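Local coordinates for putative gdp-fucose protein o-fucosyltransferase 1 (Caenorhabditis elegans, PDB 3ZY2) that is a putative protein O-fucosyltransferase of the GT-B clan, modelled here with guanosine-5'-diphosphate bound, at residues 222-227 and 258-263. Residues are numbered along the deposited sequence; the frame is centred on the assembly and turned at random.
Sequences ADWVRV and EICSPS
The backbone O of Cys260 accepts two hydrogen bonds, one from Trp224 NE1 and one from Asn331 ND2. Trp224 NE1 lies 2.9 Å from Cys260 O, with an N-H...O angle of 156°. The oxygen sits at the edge of the indole, close to the ring plane. Seen from the carbonyl, the donor is above the C=O plane and not on a lone pair. The contact joins two short helices, 222-229 and 257-260, in the half of this GT-B-type fold that carries the parallel sheet with strand 213-218 at its centre. A disulfide between Cys260 and Cys228 ties the same two helices covalently. The carbonyl that Trp224 binds thus belongs to a residue of that cross-link.

Trp224 reaches across because its CG is anti to the backbone N (chi1 -176°). This torsion carries the ring away from its own helix, and NE1 arrives at the carbonyl. Cys260 SG makes a sulfur-aromatic contact with the same indole. It stands 4.8 Å from the centroid of the five-membered ring, on a line 41° off the ring normal, an oblique approach. Arg219, Asn331 and Val333 also touch the buried indole. The nearest atoms of the Trp224 side chain come within about 4 Å of the bound guanosine-5'-diphosphate and about 5 Å of a manganese ion, so the contact adjoins the ligand pocket, to which Arg219 belongs.

Ser261 is the first residue to leave helical geometry after helix 257-260. Its CB points toward helix 222-229. Val225, itself exposed, meets this turn through one methyl branch. That branch, CG1, lies 4.0 Å from Ser261 OG.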
ATOM      1  N   ALA A 222       7.601   0.530 -27.504  1.00 28.41           N
ATOM      2  CA  ALA A 222       6.338  -0.188 -27.714  1.00 30.18           C
ATOM      3  C   ALA A 222       5.387  -0.143 -26.517  1.00 30.04           C
ATOM      4  O   ALA A 222       4.178   0.016 -26.697  1.00 30.15           O
ATOM      5  CB  ALA A 222       6.611  -1.630 -28.129  1.00 31.39           C
ATOM      6  N   ASP A 223       5.947  -0.275 -25.314  1.00 29.24           N
ATOM      7  CA  ASP A 223       5.184  -0.221 -24.056  1.00 29.85           C
ATOM      8  C   ASP A 223       4.509   1.134 -23.855  1.00 28.35           C
ATOM      9  O   ASP A 223       3.445   1.223 -23.243  1.00 28.37           O
ATOM     10  CB  ASP A 223       6.096  -0.478 -22.848  1.00 30.21           C
ATOM     11  CG  ASP A 223       6.478  -1.949 -22.681  1.00 34.36           C
ATOM     12  OD1 ASP A 223       6.126  -2.800 -23.541  1.00 39.80           O
ATOM     13  OD2 ASP A 223       7.149  -2.250 -21.663  1.00 37.89           O
ATOM     14  N   TRP A 224       5.148   2.190 -24.348  1.00 26.85           N
ATOM     15  CA  TRP A 224       4.599   3.539 -24.211  1.00 25.31           C
ATOM     16  C   TRP A 224       3.346   3.719 -25.046  1.00 26.73           C
ATOM     17  O   TRP A 224       2.350   4.270 -24.588  1.00 25.22           O
ATOM     18  CB  TRP A 224       5.631   4.580 -24.638  1.00 24.21           C
ATOM     19  CG  TRP A 224       5.170   5.997 -24.428  1.00 21.89           C
ATOM     20  CD1 TRP A 224       4.703   6.850 -25.378  1.00 22.75           C
ATOM     21  CD2 TRP A 224       5.085   6.688 -23.184  1.00 20.59           C
ATOM     22  NE1 TRP A 224       4.365   8.053 -24.808  1.00 20.46           N
ATOM     23  CE2 TRP A 224       4.598   7.987 -23.462  1.00 19.96           C
ATOM     24  CE3 TRP A 224       5.408   6.353 -21.867  1.00 21.98           C
ATOM     25  CZ2 TRP A 224       4.416   8.945 -22.465  1.00 19.17           C
ATOM     26  CZ3 TRP A 224       5.233   7.304 -20.873  1.00 20.57           C
ATOM     27  CH2 TRP A 224       4.741   8.579 -21.175  1.00 18.08           C
ATOM     28  N   VAL A 225       3.403   3.275 -26.295  1.00 28.33           N
ATOM     29  CA  VAL A 225       2.263   3.479 -27.183  1.00 31.50           C
ATOM     30  C   VAL A 225       1.040   2.754 -26.612  1.00 32.38           C
ATOM     31  O   VAL A 225      -0.091   3.218 -26.767  1.00 33.71           O
ATOM     32  CB  VAL A 225       2.566   3.097 -28.664  1.00 32.53           C
ATOM     33  CG1 VAL A 225       3.918   3.676 -29.096  1.00 33.02           C
ATOM     34  CG2 VAL A 225       2.504   1.585 -28.897  1.00 35.49           C
ATOM     35  N   ARG A 226       1.288   1.652 -25.911  1.00 33.51           N
ATOM     36  CA  ARG A 226       0.220   0.898 -25.261  1.00 34.93           C
ATOM     37  C   ARG A 226      -0.364   1.618 -24.041  1.00 34.55           C
ATOM     38  O   ARG A 226      -1.578   1.601 -23.839  1.00 35.12           O
ATOM     39  CB  ARG A 226       0.671  -0.524 -24.917  1.00 35.79           C
ATOM     40  CG  ARG A 226       0.891  -1.412 -26.148  1.00 38.67           C
ATOM     41  CD  ARG A 226       0.992  -2.889 -25.773  1.00 42.41           C
ATOM     42  NE  ARG A 226       1.763  -3.071 -24.543  1.00 43.73           N
ATOM     43  CZ  ARG A 226       3.056  -3.386 -24.488  1.00 45.31           C
ATOM     44  NH1 ARG A 226       3.761  -3.584 -25.600  1.00 45.91           N
ATOM     45  NH2 ARG A 226       3.642  -3.514 -23.304  1.00 45.91           N
ATOM     46  N   VAL A 227       0.502   2.237 -23.238  1.00 33.57           N
ATOM     47  CA  VAL A 227       0.085   3.115 -22.141  1.00 33.23           C
ATOM     48  C   VAL A 227      -0.869   4.219 -22.637  1.00 32.83           C
ATOM     49  O   VAL A 227      -1.940   4.451 -22.056  1.00 33.43           O
ATOM     50  CB  VAL A 227       1.338   3.709 -21.419  1.00 32.50           C
ATOM     51  CG1 VAL A 227       1.019   4.970 -20.605  1.00 33.27           C
ATOM     52  CG2 VAL A 227       1.999   2.646 -20.546  1.00 34.08           C
ATOM     53  N   GLU A 258      -3.050  12.011 -28.782  1.00 32.54           N
ATOM     54  CA  GLU A 258      -2.229  12.919 -29.600  1.00 32.13           C
ATOM     55  C   GLU A 258      -1.140  13.594 -28.761  1.00 29.82           C
ATOM     56  O   GLU A 258      -0.058  13.892 -29.253  1.00 30.10           O
ATOM     57  CB  GLU A 258      -3.096  14.007 -30.250  1.00 33.77           C
ATOM     58  CG  GLU A 258      -3.930  13.573 -31.451  1.00 38.09           C
ATOM     59  CD  GLU A 258      -4.880  14.669 -31.930  1.00 42.95           C
ATOM     60  OE1 GLU A 258      -5.706  15.155 -31.121  1.00 45.20           O
ATOM     61  OE2 GLU A 258      -4.821  15.036 -33.127  1.00 46.08           O
ATOM     62  N   ILE A 259      -1.446  13.851 -27.495  1.00 27.87           N
ATOM     63  CA  ILE A 259      -0.481  14.445 -26.567  1.00 25.09           C
ATOM     64  C   ILE A 259       0.428  13.356 -26.007  1.00 23.78           C
ATOM     65  O   ILE A 259       1.635  13.528 -25.912  1.00 21.30           O
ATOM     66  CB  ILE A 259      -1.219  15.214 -25.442  1.00 25.50           C
ATOM     67  CG1 ILE A 259      -1.897  16.457 -26.027  1.00 26.40           C
ATOM     68  CG2 ILE A 259      -0.295  15.583 -24.275  1.00 24.01           C
ATOM     69  CD1 ILE A 259      -3.012  17.006 -25.152  1.00 27.63           C
ATOM     70  N   CYS A 260      -0.151  12.216 -25.653  1.00 22.91           N
ATOM     71  CA  CYS A 260       0.626  11.154 -25.034  1.00 21.93           C
ATOM     72  C   CYS A 260       1.604  10.519 -26.028  1.00 21.92           C
ATOM     73  O   CYS A 260       2.761  10.250 -25.696  1.00 19.67           O
ATOM     74  CB  CYS A 260      -0.321  10.084 -24.490  1.00 22.56           C
ATOM     75  SG  CYS A 260       0.436   8.843 -23.445  1.00 23.49           S
ATOM     76  N   SER A 261       1.117  10.287 -27.241  1.00 22.44           N
ATOM     77  CA  SER A 261       1.880   9.598 -28.278  1.00 23.58           C
ATOM     78  C   SER A 261       1.641  10.257 -29.639  1.00 23.74           C
ATOM     79  O   SER A 261       0.854   9.742 -30.444  1.00 24.97           O
ATOM     80  CB  SER A 261       1.469   8.112 -28.312  1.00 24.36           C
ATOM     81  OG  SER A 261       2.375   7.365 -29.100  1.00 28.96           O
ATOM     82  N   PRO A 262       2.297  11.405 -29.899  1.00 23.03           N
ATOM     83  CA  PRO A 262       2.143  12.081 -31.193  1.00 22.89           C
ATOM     84  C   PRO A 262       2.556  11.175 -32.348  1.00 23.82           C
ATOM     85  O   PRO A 262       3.486  10.360 -32.196  1.00 23.82           O
ATOM     86  CB  PRO A 262       3.121  13.262 -31.126  1.00 22.50           C
ATOM     87  CG  PRO A 262       3.551  13.354 -29.737  1.00 22.59           C
ATOM     88  CD  PRO A 262       3.298  12.053 -29.042  1.00 21.84           C
ATOM     89  N   SER A 263       1.866  11.323 -33.478  1.00 24.32           N
ATOM     90  CA  SER A 263       2.216  10.622 -34.719  1.00 24.83           C
ATOM     91  C   SER A 263       3.547  11.157 -35.214  1.00 24.28           C
ATOM     92  O   SER A 263       3.925  12.273 -34.869  1.00 22.72           O
ATOM     93  CB  SER A 263       1.148  10.834 -35.797  1.00 26.31           C
ATOM     94  OG  SER A 263       1.078  12.190 -36.212  1.00 26.74           O
TER